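Local coordinates for protein threonine phosphate decarboxylase-like enzyme (Sulfurospirillum multivorans, PDB 6OUX) that catalyses the pyridoxal phosphate-dependent decarboxylation of L-serine O-phosphate to ethanolamine O-phosphate, a precursor of the norcobamide linker, and is less active with L-threonine phosphate, at residues S243-I248 with K293-A298; M91-H96 with L285-D290; L187-M192 with A215-A220; V228-Y233 with Y255-S260. All blocks are in the same frame, centred on the assembly; numbering follows the deposited sequence.

Contact 1. Residues S243-I248 with K293-A298; sequences SKDFGI and KRYEEA
Phe246, in the loop that follows strand 236-241, and Tyr295, on helix 289-314, form the nearest pair of CA atoms across the two segments, 7.7 Å apart. That gap is filled by aromatic rings. CE1 of Phe246 sits over the centre of the Tyr295 ring, 3.5 Å from its CE2. The pair is oblique, its planes inclined at 32° and its ring centroids 4.2 Å apart. The tyrosine reaches the loop because its CG is anti to its backbone N (chi1 168°). Its hydroxyl lies 3.6 Å from CB of Asp245, and a water 2.6 Å from Tyr295 OH donates to Asp245 O; tyrosine thus suits a site with an apolar ring partner and a backbone carbonyl near its hydroxyl. Asp245 OD1 accepts from the backbone N of Phe246 at 2.7 Å, while OD2 is held by a salt bridge to Lys240. Putting an alanine at Tyr295 would probably leave the Phe246 ring without this partner and the bridging water without its hydroxyl. Phe246 also stacks on Phe286 of helix 277-286, so its ring lies between residues of that helix and helix 289-314, with Lys240 of strand 236-241 anchoring the neighbouring aspartate.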
# COMPACT_ATOMS: atom_id res chain seq x y z
N SER A 243 -3.37 -10.30 -7.12
CA SER A 243 -2.25 -9.96 -8.03
C SER A 243 -1.60 -11.17 -8.77
O SER A 243 -1.19 -11.09 -9.93
CB SER A 243 -1.25 -9.07 -7.23
OG SER A 243 -1.97 -7.89 -6.68
N LYS A 244 -1.59 -12.32 -8.15
CA LYS A 244 -0.94 -13.45 -8.79
C LYS A 244 -1.80 -14.27 -9.77
O LYS A 244 -1.28 -15.21 -10.41
CB LYS A 244 -0.33 -14.35 -7.72
CG LYS A 244 0.71 -13.59 -6.92
CD LYS A 244 1.04 -14.28 -5.62
CE LYS A 244 1.82 -13.34 -4.73
NZ LYS A 244 2.67 -14.14 -3.80
N ASP A 245 -3.08 -13.93 -9.87
CA ASP A 245 -3.98 -14.59 -10.82
C ASP A 245 -4.56 -13.58 -11.81
O ASP A 245 -4.34 -13.70 -13.02
CB ASP A 245 -5.03 -15.49 -10.11
CG ASP A 245 -5.88 -14.76 -9.06
OD1 ASP A 245 -5.79 -13.53 -8.87
OD2 ASP A 245 -6.68 -15.44 -8.40
N PHE A 246 -5.28 -12.56 -11.32
CA PHE A 246 -5.73 -11.46 -12.21
C PHE A 246 -4.52 -10.67 -12.73
O PHE A 246 -4.69 -9.81 -13.59
CB PHE A 246 -6.75 -10.54 -11.55
CG PHE A 246 -8.04 -11.22 -11.13
CD1 PHE A 246 -9.07 -11.44 -12.05
CD2 PHE A 246 -8.23 -11.65 -9.81
CE1 PHE A 246 -10.25 -12.07 -11.66
CE2 PHE A 246 -9.41 -12.26 -9.42
CZ PHE A 246 -10.43 -12.47 -10.34
N GLY A 247 -3.33 -10.95 -12.17
CA GLY A 247 -2.04 -10.78 -12.84
C GLY A 247 -1.83 -9.34 -13.17
O GLY A 247 -2.35 -8.88 -14.17
N ILE A 248 -1.02 -8.65 -12.38
CA ILE A 248 -0.92 -7.20 -12.44
C ILE A 248 0.11 -6.77 -11.43
O ILE A 248 -0.22 -6.36 -10.32
CB ILE A 248 -2.28 -6.51 -12.14
CG1 ILE A 248 -3.25 -6.71 -13.29
CG2 ILE A 248 -2.11 -5.01 -11.99
CD1 ILE A 248 -4.67 -6.40 -12.91
N LYS A 293 -16.12 -12.90 -17.73
CA LYS A 293 -16.23 -13.83 -18.82
C LYS A 293 -14.94 -14.02 -19.58
O LYS A 293 -14.54 -15.13 -19.88
CB LYS A 293 -17.33 -13.41 -19.78
CG LYS A 293 -17.52 -14.36 -20.98
CD LYS A 293 -18.79 -14.06 -21.82
CE LYS A 293 -20.10 -14.38 -21.07
NZ LYS A 293 -20.57 -13.40 -20.02
N ARG A 294 -14.23 -12.91 -19.89
CA ARG A 294 -12.99 -13.02 -20.58
C ARG A 294 -11.89 -13.55 -19.64
O ARG A 294 -10.99 -14.24 -20.09
CB ARG A 294 -12.60 -11.66 -21.15
CG ARG A 294 -13.62 -11.17 -22.20
CD ARG A 294 -13.15 -9.92 -22.96
NE ARG A 294 -14.31 -9.22 -23.53
CZ ARG A 294 -14.30 -8.00 -24.10
NH1 ARG A 294 -13.20 -7.30 -24.16
NH2 ARG A 294 -15.41 -7.48 -24.59
N TYR A 295 -11.95 -13.17 -18.38
CA TYR A 295 -10.96 -13.63 -17.41
C TYR A 295 -11.01 -15.16 -17.28
O TYR A 295 -9.97 -15.82 -17.11
CB TYR A 295 -11.15 -12.97 -16.05
CG TYR A 295 -10.30 -13.68 -15.00
CD1 TYR A 295 -8.91 -13.59 -15.07
CD2 TYR A 295 -10.87 -14.57 -14.07
CE1 TYR A 295 -8.09 -14.26 -14.19
CE2 TYR A 295 -10.06 -15.25 -13.16
CZ TYR A 295 -8.64 -15.09 -13.24
OH TYR A 295 -7.70 -15.76 -12.45
N GLU A 296 -12.20 -15.68 -17.20
CA GLU A 296 -12.36 -17.11 -17.11
C GLU A 296 -11.72 -17.84 -18.30
O GLU A 296 -11.14 -18.93 -18.14
CB GLU A 296 -13.83 -17.34 -16.99
CG GLU A 296 -14.30 -18.65 -16.64
CD GLU A 296 -13.78 -19.20 -15.31
OE1 GLU A 296 -13.18 -18.51 -14.47
OE2 GLU A 296 -13.98 -20.40 -15.22
N GLU A 297 -11.88 -17.29 -19.52
CA GLU A 297 -11.20 -17.86 -20.65
C GLU A 297 -9.68 -17.85 -20.46
O GLU A 297 -9.03 -18.81 -20.80
CB GLU A 297 -11.55 -17.11 -21.95
CG GLU A 297 -12.98 -17.15 -22.41
CD GLU A 297 -13.31 -16.09 -23.49
OE1 GLU A 297 -12.45 -15.31 -23.96
OE2 GLU A 297 -14.44 -16.11 -23.89
N ALA A 298 -9.10 -16.75 -19.97
CA ALA A 298 -7.68 -16.64 -19.72
C ALA A 298 -7.12 -17.58 -18.59
O ALA A 298 -5.95 -18.00 -18.62
CB ALA A 298 -7.34 -15.20 -19.31
O HOH W 1 -5.42 -16.32 -13.61

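Contact 2. Residues M91-H96 with L285-D290; sequences MAESLH and LFVRED
Val287 faces one flank of helix 84-95, touching Met91, Glu93 and Ser94, with the closest CA pair at Ser94 and Val287, 5.6 Å apart. Its two methyls part company. CG1, anti to the carbonyl carbon (chi1 -53°), lies 4.0 Å from SD of Met91, whose chain bends twice beyond CB and crosses the valine at about a right angle. CG2 turns to the other side and comes 3.7 Å from OE2 of Glu93. Ser94 offers its small CB, 3.6 Å from CB of Val287; the still closer approach of its hydroxyl is doubtful. Glu93 OE2 also stands 3.1 Å from Val287 O, but both are acceptors and no bond joins them. Val287 lies near the junction of helices 277-286 and 289-314, so here helix 84-95, which packs on the large-domain sheet of this aminotransferase-like fold, meets the link between two further helices. Further out, Arg288 at the N-cap position of helix 289-314 forms a salt bridge with Asp290, 3.4 Å from NH2 to OD2, whose hydrogen bonds are weak; NH2 also forms a salt bridge with Glu66. Met91 packs in addition on Ile102 and Ile104 of strand 102-105 and on Tyr255 of strand 254-257.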
# COMPACT_ATOMS: atom_id res chain seq x y z
N MET A 91 -16.68 -5.75 -3.74
CA MET A 91 -16.32 -7.18 -3.65
C MET A 91 -17.56 -8.08 -3.28
O MET A 91 -17.69 -9.21 -3.76
CB MET A 91 -15.11 -7.37 -2.70
CG MET A 91 -13.75 -6.74 -3.11
SD MET A 91 -13.12 -7.51 -4.62
CE MET A 91 -12.45 -8.96 -3.89
N ALA A 92 -18.50 -7.55 -2.49
CA ALA A 92 -19.65 -8.36 -2.02
C ALA A 92 -20.52 -8.99 -3.12
O ALA A 92 -20.93 -10.15 -3.00
CB ALA A 92 -20.52 -7.56 -1.08
N GLU A 93 -20.81 -8.21 -4.14
CA GLU A 93 -21.44 -8.65 -5.36
C GLU A 93 -20.83 -9.96 -5.84
O GLU A 93 -21.46 -11.04 -5.74
CB GLU A 93 -21.28 -7.54 -6.42
CG GLU A 93 -21.63 -7.91 -7.86
CD GLU A 93 -21.26 -6.79 -8.82
OE1 GLU A 93 -22.14 -5.93 -9.11
OE2 GLU A 93 -20.08 -6.75 -9.25
N SER A 94 -19.58 -9.90 -6.31
CA SER A 94 -18.99 -11.07 -6.96
C SER A 94 -18.54 -12.17 -6.02
O SER A 94 -18.46 -13.31 -6.45
CB SER A 94 -17.85 -10.69 -7.89
OG SER A 94 -16.83 -10.05 -7.19
N LEU A 95 -18.24 -11.85 -4.77
CA LEU A 95 -17.89 -12.88 -3.80
C LEU A 95 -19.10 -13.61 -3.17
O LEU A 95 -18.95 -14.75 -2.74
CB LEU A 95 -16.98 -12.36 -2.70
CG LEU A 95 -15.45 -12.35 -2.86
CD1 LEU A 95 -14.94 -11.83 -4.18
CD2 LEU A 95 -14.85 -11.52 -1.75
N HIS A 96 -20.26 -12.94 -3.08
CA HIS A 96 -21.51 -13.52 -2.52
C HIS A 96 -21.33 -13.66 -1.04
O HIS A 96 -21.55 -14.73 -0.44
CB HIS A 96 -21.93 -14.86 -3.17
CG HIS A 96 -22.09 -14.76 -4.65
ND1 HIS A 96 -21.40 -15.55 -5.54
CD2 HIS A 96 -22.77 -13.85 -5.40
CE1 HIS A 96 -21.70 -15.18 -6.77
NE2 HIS A 96 -22.52 -14.15 -6.71
N LEU A 285 -12.89 -3.52 -11.92
CA LEU A 285 -12.85 -4.33 -13.10
C LEU A 285 -13.09 -5.80 -12.78
O LEU A 285 -13.95 -6.46 -13.36
CB LEU A 285 -11.50 -4.14 -13.78
CG LEU A 285 -11.36 -4.83 -15.12
CD1 LEU A 285 -12.27 -4.17 -16.17
CD2 LEU A 285 -9.91 -4.76 -15.48
N PHE A 286 -12.34 -6.29 -11.80
CA PHE A 286 -12.24 -7.73 -11.48
C PHE A 286 -13.55 -8.33 -11.07
O PHE A 286 -13.68 -9.55 -11.13
CB PHE A 286 -11.23 -7.97 -10.36
CG PHE A 286 -9.80 -7.67 -10.72
CD1 PHE A 286 -9.39 -7.47 -12.03
CD2 PHE A 286 -8.85 -7.57 -9.70
CE1 PHE A 286 -8.05 -7.18 -12.30
CE2 PHE A 286 -7.53 -7.27 -9.97
CZ PHE A 286 -7.12 -7.11 -11.26
N VAL A 287 -14.55 -7.50 -10.75
CA VAL A 287 -15.90 -8.01 -10.41
C VAL A 287 -16.99 -7.73 -11.42
O VAL A 287 -18.15 -8.14 -11.25
CB VAL A 287 -16.27 -7.62 -8.95
CG1 VAL A 287 -15.15 -8.06 -8.00
CG2 VAL A 287 -16.51 -6.12 -8.78
N ARG A 288 -16.65 -7.09 -12.54
CA ARG A 288 -17.63 -6.93 -13.61
C ARG A 288 -17.87 -8.26 -14.29
O ARG A 288 -16.94 -8.99 -14.59
CB ARG A 288 -17.18 -5.91 -14.64
CG ARG A 288 -17.87 -4.57 -14.52
CD ARG A 288 -16.94 -3.48 -14.91
NE ARG A 288 -16.57 -3.60 -16.30
CZ ARG A 288 -15.67 -2.83 -16.90
NH1 ARG A 288 -14.97 -1.94 -16.22
NH2 ARG A 288 -15.45 -2.99 -18.19
N GLU A 289 -19.14 -8.58 -14.52
CA GLU A 289 -19.59 -9.71 -15.33
C GLU A 289 -18.87 -9.90 -16.67
O GLU A 289 -18.48 -11.02 -17.03
CB GLU A 289 -21.11 -9.58 -15.58
CG GLU A 289 -21.73 -10.61 -16.52
CD GLU A 289 -21.71 -10.19 -17.99
OE1 GLU A 289 -22.19 -9.07 -18.30
OE2 GLU A 289 -21.24 -11.00 -18.83
N ASP A 290 -18.82 -8.84 -17.46
CA ASP A 290 -18.23 -8.90 -18.80
C ASP A 290 -16.69 -9.14 -18.79
O ASP A 290 -16.14 -9.90 -19.60
CB ASP A 290 -18.55 -7.62 -19.58
CG ASP A 290 -18.19 -6.30 -18.81
OD1 ASP A 290 -18.58 -6.11 -17.64
OD2 ASP A 290 -17.52 -5.44 -19.40

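Contact 3. Residues L187-M192 with A215-A220; sequences LSLEKM and AYEDEA
Glu217 extends from its loop to Leu189 and Ser188, at the start of helix 189-198. From CB, which points toward the helix, the chain goes to CG, placed anti to the carbonyl carbon (chi1 -73°), and on to CD, almost fully extended; the methylene groups serve as a spacer across a gap of 7.4 Å between CA of Ser188 and CA of Glu217. CD comes to 3.8 Å from Leu189 N, and the two oxygens then divide the work. OE2 accepts from Leu189 N at 2.9 Å, nearly straight (160°), on the syn side of the carboxylate and 29° out of its plane. The same oxygen lies 3.6 Å from CA of Ser188 and is also hydrogen-bonded to Tyr186 OH. OE1 is met by a water that donates to it and itself accepts from the backbone N of Glu190. Ser188, at the N-cap position, accepts from Lys191 N with its OG, a bond whose length is less certain because OG is crowded in the model. Small and polar, serine suits this cap. Leu189 turns its side chain to Val228 and Leu229 of helix 227-232, while its backbone amide is taken by the glutamate. The first three amides of the helix, which have no earlier turn to bond with, are therefore served in succession by a carboxylate, a water and a serine hydroxyl. A negative group at the positive end of the helix dipole is probably favourably placed, which would help Glu217 to remain ionised at this surface contact.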
# COMPACT_ATOMS: atom_id res chain seq x y z
N LEU A 187 -4.89 -29.69 -1.75
CA LEU A 187 -5.80 -30.55 -1.00
C LEU A 187 -7.23 -30.30 -1.47
O LEU A 187 -7.69 -29.13 -1.45
CB LEU A 187 -5.73 -30.18 0.48
CG LEU A 187 -6.40 -31.19 1.44
CD1 LEU A 187 -5.64 -32.51 1.39
CD2 LEU A 187 -6.41 -30.63 2.84
N SER A 188 -7.92 -31.37 -1.87
CA SER A 188 -9.33 -31.27 -2.36
C SER A 188 -10.29 -30.61 -1.39
O SER A 188 -10.07 -30.64 -0.17
CB SER A 188 -9.91 -32.67 -2.67
OG SER A 188 -9.93 -33.45 -1.48
N LEU A 189 -11.38 -30.10 -1.93
CA LEU A 189 -12.43 -29.53 -1.09
C LEU A 189 -12.96 -30.65 -0.18
O LEU A 189 -13.18 -30.45 1.01
CB LEU A 189 -13.58 -28.95 -1.93
CG LEU A 189 -13.37 -27.50 -2.37
CD1 LEU A 189 -14.38 -27.02 -3.42
CD2 LEU A 189 -13.38 -26.57 -1.15
N GLU A 190 -13.12 -31.84 -0.74
CA GLU A 190 -13.60 -32.96 0.04
C GLU A 190 -12.74 -33.15 1.27
O GLU A 190 -13.25 -33.32 2.37
CB GLU A 190 -13.62 -34.24 -0.78
CG GLU A 190 -13.94 -35.50 0.04
CD GLU A 190 -14.32 -36.70 -0.82
OE1 GLU A 190 -13.78 -37.78 -0.58
OE2 GLU A 190 -15.15 -36.56 -1.74
N LYS A 191 -11.44 -33.15 1.09
CA LYS A 191 -10.52 -33.39 2.23
C LYS A 191 -10.36 -32.19 3.16
O LYS A 191 -10.17 -32.38 4.36
CB LYS A 191 -9.14 -33.80 1.74
CG LYS A 191 -9.22 -35.01 0.83
CD LYS A 191 -8.85 -36.29 1.51
CE LYS A 191 -7.41 -36.67 1.18
NZ LYS A 191 -7.30 -37.35 -0.13
N MET A 192 -10.43 -30.97 2.61
CA MET A 192 -10.48 -29.77 3.43
C MET A 192 -11.68 -29.81 4.40
O MET A 192 -11.54 -29.36 5.54
CB MET A 192 -10.53 -28.44 2.60
CG MET A 192 -9.20 -27.92 2.09
SD MET A 192 -7.81 -27.67 3.28
CE MET A 192 -8.70 -26.99 4.52
N ALA A 215 -6.01 -24.45 -9.83
CA ALA A 215 -6.30 -25.86 -9.52
C ALA A 215 -7.62 -26.30 -10.17
O ALA A 215 -8.48 -25.48 -10.61
CB ALA A 215 -6.36 -26.09 -8.00
N TYR A 216 -7.79 -27.60 -10.25
CA TYR A 216 -9.04 -28.09 -10.82
C TYR A 216 -9.36 -29.44 -10.21
O TYR A 216 -8.45 -30.17 -9.89
CB TYR A 216 -8.98 -28.14 -12.37
CG TYR A 216 -7.89 -28.98 -12.94
CD1 TYR A 216 -6.62 -28.45 -13.13
CD2 TYR A 216 -8.07 -30.33 -13.22
CE1 TYR A 216 -5.58 -29.21 -13.58
CE2 TYR A 216 -7.02 -31.12 -13.72
CZ TYR A 216 -5.78 -30.54 -13.88
OH TYR A 216 -4.73 -31.26 -14.35
N GLU A 217 -10.64 -29.68 -10.02
CA GLU A 217 -11.16 -30.95 -9.53
C GLU A 217 -11.97 -31.73 -10.59
O GLU A 217 -12.30 -32.86 -10.31
CB GLU A 217 -11.97 -30.74 -8.23
CG GLU A 217 -11.04 -30.43 -7.05
CD GLU A 217 -11.76 -30.33 -5.70
OE1 GLU A 217 -12.84 -31.01 -5.56
OE2 GLU A 217 -11.27 -29.57 -4.82
N ASP A 218 -12.25 -31.13 -11.75
CA ASP A 218 -13.03 -31.73 -12.84
C ASP A 218 -12.40 -31.33 -14.16
O ASP A 218 -11.64 -30.32 -14.25
CB ASP A 218 -14.51 -31.33 -12.81
CG ASP A 218 -14.76 -29.83 -12.95
OD1 ASP A 218 -13.81 -29.01 -12.95
OD2 ASP A 218 -15.94 -29.45 -13.12
N GLU A 219 -12.66 -32.10 -15.21
CA GLU A 219 -12.07 -31.82 -16.52
C GLU A 219 -12.59 -30.54 -17.17
O GLU A 219 -11.89 -29.92 -17.97
CB GLU A 219 -12.28 -33.00 -17.47
CG GLU A 219 -11.28 -34.11 -17.26
CD GLU A 219 -9.90 -33.75 -17.79
OE1 GLU A 219 -9.03 -33.31 -17.00
OE2 GLU A 219 -9.70 -33.91 -19.02
N ALA A 220 -13.78 -30.12 -16.83
CA ALA A 220 -14.34 -28.89 -17.34
C ALA A 220 -13.59 -27.67 -16.77
O ALA A 220 -13.85 -26.61 -17.19
CB ALA A 220 -15.80 -28.79 -16.94
O HOH W 2 -13.41 -32.23 -3.45

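Contact 4. Residues V228-Y233 with Y255-S260; sequences VLFDMY and YALMDS
The Phe230 ring receives Leu257 CB over one face, above its centre: the carbon is 3.5 Å from the ring centroid and only 6° off the normal, a CH-pi contact. Toward one side of the ring, CE1 approaches the peptide link after the leucine, with Leu257 C at 3.4 Å and Met258 N at 3.5 Å, the latter oblique to the plane. CD1 of Leu257 adds to the same surface, 3.9 Å from CD2 of Phe230. CB is aimed at the ring by the backbone, whereas chi1 of -53°, with CG beside the leucine's own N, swings only CD1 toward it. CG also lies at the edge of the Tyr255 ring, in its plane. A broad, flat phenylalanine suits a site where a strand presents a methylene and a peptide. Replacement of Phe230 by an alanine is likely to leave Leu257 CB without its ring and open a gap between helix 227-232 and the strand. Ile238, Val97 and Asn101 also touch Phe230. Strand 254-257 is hydrogen-bonded on both sides, Leu257 to Ile238 and Ala256 to Phe103, and antiparallel to both neighbours, like the single reversed strand of the seven-stranded large-domain sheet typical of fold-type I pyridoxal phosphate enzymes.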
# COMPACT_ATOMS: atom_id res chain seq x y z
N VAL A 228 -17.01 -21.35 0.20
CA VAL A 228 -17.79 -22.44 0.81
C VAL A 228 -17.29 -22.78 2.21
O VAL A 228 -18.08 -22.95 3.14
CB VAL A 228 -17.87 -23.80 0.05
CG1 VAL A 228 -18.74 -23.73 -1.16
CG2 VAL A 228 -16.54 -24.37 -0.36
N LEU A 229 -15.99 -22.82 2.38
CA LEU A 229 -15.39 -23.08 3.70
C LEU A 229 -15.57 -21.96 4.69
O LEU A 229 -15.91 -22.20 5.89
CB LEU A 229 -13.92 -23.43 3.56
CG LEU A 229 -13.59 -24.47 2.53
CD1 LEU A 229 -12.04 -24.61 2.48
CD2 LEU A 229 -14.26 -25.83 2.76
N PHE A 230 -15.41 -20.73 4.22
CA PHE A 230 -15.72 -19.57 5.03
C PHE A 230 -17.17 -19.60 5.49
O PHE A 230 -17.45 -19.37 6.69
CB PHE A 230 -15.47 -18.27 4.24
CG PHE A 230 -15.81 -17.02 5.03
CD1 PHE A 230 -15.08 -16.70 6.11
CD2 PHE A 230 -16.87 -16.20 4.67
CE1 PHE A 230 -15.33 -15.56 6.83
CE2 PHE A 230 -17.16 -15.06 5.39
CZ PHE A 230 -16.40 -14.75 6.47
N ASP A 231 -18.09 -19.95 4.60
CA ASP A 231 -19.50 -19.92 4.97
C ASP A 231 -19.93 -20.99 5.99
O ASP A 231 -20.84 -20.73 6.81
CB ASP A 231 -20.41 -20.01 3.77
CG ASP A 231 -20.41 -18.78 2.93
OD1 ASP A 231 -19.96 -17.66 3.34
OD2 ASP A 231 -20.86 -18.99 1.79
N MET A 232 -19.25 -22.15 5.96
CA MET A 232 -19.63 -23.30 6.74
C MET A 232 -18.94 -23.35 8.12
O MET A 232 -19.53 -23.84 9.06
CB MET A 232 -19.36 -24.60 5.94
CG MET A 232 -19.82 -25.91 6.65
SD MET A 232 -19.75 -27.37 5.58
CE MET A 232 -20.76 -26.84 4.24
N TYR A 233 -17.70 -22.85 8.24
CA TYR A 233 -16.86 -23.07 9.40
C TYR A 233 -16.54 -21.75 10.08
O TYR A 233 -15.77 -20.95 9.56
CB TYR A 233 -15.61 -23.81 9.01
CG TYR A 233 -15.88 -25.15 8.39
CD1 TYR A 233 -16.34 -26.23 9.17
CD2 TYR A 233 -15.78 -25.34 7.01
CE1 TYR A 233 -16.63 -27.43 8.60
CE2 TYR A 233 -16.10 -26.53 6.45
CZ TYR A 233 -16.49 -27.57 7.25
OH TYR A 233 -16.78 -28.75 6.63
N TYR A 255 -7.42 -9.78 -0.60
CA TYR A 255 -8.53 -9.64 0.36
C TYR A 255 -8.52 -10.80 1.36
O TYR A 255 -7.81 -11.79 1.19
CB TYR A 255 -9.89 -9.50 -0.34
CG TYR A 255 -10.40 -10.82 -0.99
CD1 TYR A 255 -10.02 -11.20 -2.25
CD2 TYR A 255 -11.24 -11.65 -0.30
CE1 TYR A 255 -10.50 -12.37 -2.84
CE2 TYR A 255 -11.70 -12.83 -0.86
CZ TYR A 255 -11.31 -13.19 -2.10
OH TYR A 255 -11.76 -14.34 -2.61
N ALA A 256 -9.28 -10.63 2.43
CA ALA A 256 -9.58 -11.67 3.40
C ALA A 256 -11.06 -11.68 3.72
O ALA A 256 -11.70 -10.61 3.70
CB ALA A 256 -8.81 -11.48 4.67
N LEU A 257 -11.57 -12.86 4.03
CA LEU A 257 -12.94 -13.06 4.59
C LEU A 257 -12.74 -13.48 6.06
O LEU A 257 -12.01 -14.43 6.35
CB LEU A 257 -13.67 -14.17 3.85
CG LEU A 257 -13.74 -14.04 2.31
CD1 LEU A 257 -14.52 -15.18 1.68
CD2 LEU A 257 -14.33 -12.73 1.84
N MET A 258 -13.33 -12.72 6.95
CA MET A 258 -13.16 -12.95 8.36
C MET A 258 -14.32 -12.37 9.15
O MET A 258 -15.23 -11.75 8.61
CB MET A 258 -11.79 -12.41 8.84
CG MET A 258 -11.54 -10.92 8.72
SD MET A 258 -9.87 -10.35 9.29
CE MET A 258 -9.10 -10.12 7.91
N ASP A 259 -14.27 -12.60 10.45
CA ASP A 259 -15.31 -12.14 11.37
C ASP A 259 -15.53 -10.63 11.21
O ASP A 259 -14.58 -9.87 11.21
CB ASP A 259 -14.85 -12.47 12.81
CG ASP A 259 -15.82 -12.00 13.83
OD1 ASP A 259 -16.90 -12.67 14.00
OD2 ASP A 259 -15.59 -10.92 14.39
N SER A 260 -16.78 -10.19 11.02
CA SER A 260 -17.04 -8.78 10.75
C SER A 260 -16.76 -7.88 11.94
O SER A 260 -16.33 -6.71 11.76
CB SER A 260 -18.47 -8.55 10.21
OG SER A 260 -19.39 -9.01 11.15

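Overall arrangement
Contacts 1 and 4 are buried and rest on aromatic rings, an oblique ring pair in one and a methylene over a ring face in the other; contact 2 is partly buried and mixes apolar packing with a glutamate at its border; contact 3 lies at the surface and is made by a carboxylate and a water on the backbone amides of a helix start. Contacts 1 and 2 share helix 289-314 and touch where Ile248 meets Phe286. Contact 2 reaches contact 4 where Leu95 packs on strand 254-257, and contact 4 joins contact 3 where Met192 meets helix 227-232. Contacts 1 and 3 do not touch, their nearest atoms being about 7 Å apart.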